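Local coordinates for protein Epf (Streptococcus pyogenes, PDB 4ES9) that probably acts as a cell-surface adhesin that helps the bacterium attach to host cells, at residues I109-Y114 / D240-F245. Numbering follows the deposited sequence.
Sequences IKDHDY and DGRTNF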
# COMPACT_ATOMS: atom_id res chain seq x y z
N ILE A 109 -3.58 -4.92 4.21
CA ILE A 109 -4.90 -5.17 4.83
C ILE A 109 -5.95 -4.44 4.00
O ILE A 109 -5.71 -3.31 3.57
CB ILE A 109 -4.92 -4.74 6.34
CG1 ILE A 109 -3.95 -5.61 7.14
CG2 ILE A 109 -6.34 -4.80 6.96
CD1 ILE A 109 -3.50 -5.01 8.40
N LYS A 110 -7.10 -5.10 3.77
CA LYS A 110 -8.21 -4.55 3.00
C LYS A 110 -8.80 -3.31 3.71
O LYS A 110 -8.99 -3.32 4.93
CB LYS A 110 -9.31 -5.63 2.81
CG LYS A 110 -10.52 -5.16 2.03
CD LYS A 110 -11.57 -6.23 1.88
CE LYS A 110 -12.83 -5.58 1.37
NZ LYS A 110 -13.96 -6.55 1.33
N ASP A 111 -9.06 -2.24 2.93
CA ASP A 111 -9.69 -0.99 3.37
C ASP A 111 -8.77 -0.17 4.32
O ASP A 111 -9.25 0.71 5.05
CB ASP A 111 -11.07 -1.29 4.00
CG ASP A 111 -11.99 -0.09 4.15
OD1 ASP A 111 -12.06 0.73 3.20
OD2 ASP A 111 -12.69 -0.01 5.18
N HIS A 112 -7.45 -0.41 4.25
CA HIS A 112 -6.44 0.38 4.98
C HIS A 112 -5.87 1.46 4.04
O HIS A 112 -5.95 1.32 2.81
CB HIS A 112 -5.34 -0.54 5.55
CG HIS A 112 -5.62 -1.01 6.95
ND1 HIS A 112 -4.60 -1.12 7.88
CD2 HIS A 112 -6.79 -1.34 7.55
CE1 HIS A 112 -5.18 -1.54 9.00
NE2 HIS A 112 -6.49 -1.69 8.84
N ASP A 113 -5.33 2.54 4.61
CA ASP A 113 -4.74 3.64 3.84
C ASP A 113 -3.23 3.52 3.90
O ASP A 113 -2.67 3.29 4.97
CB ASP A 113 -5.21 5.02 4.36
CG ASP A 113 -6.71 5.24 4.22
OD1 ASP A 113 -7.26 4.98 3.14
OD2 ASP A 113 -7.34 5.67 5.20
N TYR A 114 -2.57 3.67 2.72
CA TYR A 114 -1.11 3.54 2.62
C TYR A 114 -0.48 4.77 1.98
O TYR A 114 -1.14 5.52 1.24
CB TYR A 114 -0.73 2.27 1.82
CG TYR A 114 -1.15 1.00 2.54
CD1 TYR A 114 -0.31 0.40 3.47
CD2 TYR A 114 -2.41 0.44 2.33
CE1 TYR A 114 -0.72 -0.74 4.18
CE2 TYR A 114 -2.83 -0.68 3.05
CZ TYR A 114 -1.98 -1.27 3.97
OH TYR A 114 -2.38 -2.40 4.63
N ASP A 240 -13.48 9.10 7.74
CA ASP A 240 -12.92 9.06 6.38
C ASP A 240 -13.49 7.90 5.51
O ASP A 240 -12.90 7.57 4.48
CB ASP A 240 -11.38 9.00 6.43
CG ASP A 240 -10.74 7.85 7.22
OD1 ASP A 240 -11.45 6.86 7.52
OD2 ASP A 240 -9.53 7.94 7.53
N GLY A 241 -14.65 7.34 5.89
CA GLY A 241 -15.30 6.29 5.12
C GLY A 241 -14.80 4.86 5.30
O GLY A 241 -15.30 3.95 4.63
N ARG A 242 -13.81 4.64 6.19
CA ARG A 242 -13.26 3.31 6.48
C ARG A 242 -14.35 2.44 7.13
O ARG A 242 -15.09 2.93 7.98
CB ARG A 242 -12.03 3.47 7.39
CG ARG A 242 -11.26 2.19 7.67
CD ARG A 242 -10.27 2.44 8.79
NE ARG A 242 -9.72 1.18 9.32
CZ ARG A 242 -9.25 1.03 10.55
NH1 ARG A 242 -9.22 2.05 11.39
NH2 ARG A 242 -8.76 -0.15 10.93
N THR A 243 -14.49 1.17 6.70
CA THR A 243 -15.48 0.23 7.23
C THR A 243 -14.81 -0.99 7.87
O THR A 243 -15.40 -1.58 8.77
CB THR A 243 -16.51 -0.19 6.15
OG1 THR A 243 -15.84 -0.69 4.99
CG2 THR A 243 -17.47 0.94 5.77
N ASN A 244 -13.59 -1.35 7.44
CA ASN A 244 -12.87 -2.48 8.04
C ASN A 244 -11.97 -1.95 9.15
O ASN A 244 -10.90 -1.37 8.89
CB ASN A 244 -12.06 -3.27 6.99
CG ASN A 244 -11.31 -4.46 7.56
OD1 ASN A 244 -11.68 -5.03 8.59
ND2 ASN A 244 -10.23 -4.86 6.89
N PHE A 245 -12.40 -2.17 10.41
CA PHE A 245 -11.70 -1.69 11.60
C PHE A 245 -10.63 -2.67 12.08
O PHE A 245 -10.04 -2.46 13.13
CB PHE A 245 -12.71 -1.32 12.70
CG PHE A 245 -13.63 -0.20 12.28
CD1 PHE A 245 -13.12 0.98 11.74
CD2 PHE A 245 -15.01 -0.33 12.38
CE1 PHE A 245 -13.97 2.02 11.33
CE2 PHE A 245 -15.86 0.71 11.96
CZ PHE A 245 -15.33 1.87 11.45
O HOH W 1 -14.25 2.23 3.15
O HOH W 2 -7.80 6.09 7.70
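The guanidinium of Arg242 stands almost perpendicular to the His112 ring, the planes 88° apart, with NH2 3.4 Å from His112 NE2. Ile109 CG2 covers one face of the imidazole near its rim, and Asn244 O sits at the ring edge; Phe245 CD1 lies over one face of the guanidinium. The established polar partners lie outside the segments: His112 ND1 bonds to Asp213 and NE2 to the Glu246 carbonyl, while Arg242 forms a salt bridge with Asp248.

Asp111 pushes its carboxylate into the 240-245 loop, CG anti to the backbone N (chi1 -164°). Thr243 N meets Asp111 OD2 nearly along its C-O axis at 2.6 Å. Asn244 N reaches the anti lone pair of Asp111 OD2, 2.8 Å away, and Thr243 OG1 adds a third bond from above the carboxylate plane. A water ties Asp111 OD1 to Gly241 O. Asn244 ND2 bonds to Lys110 O at 2.8 Å, the donor standing 30° out of the carbonyl plane. A second water lies between Asp113 OD2 and Asp240 OD2, 3.9 Å apart, but may not serve both; Arg179 pairs with Asp113 OD1, probably easing its charge.

A type II turn, Ile109 to His112, leading into strand 113-123 of the larger beta domain docks on a loop of the smaller one, forming a polar interdomain interface.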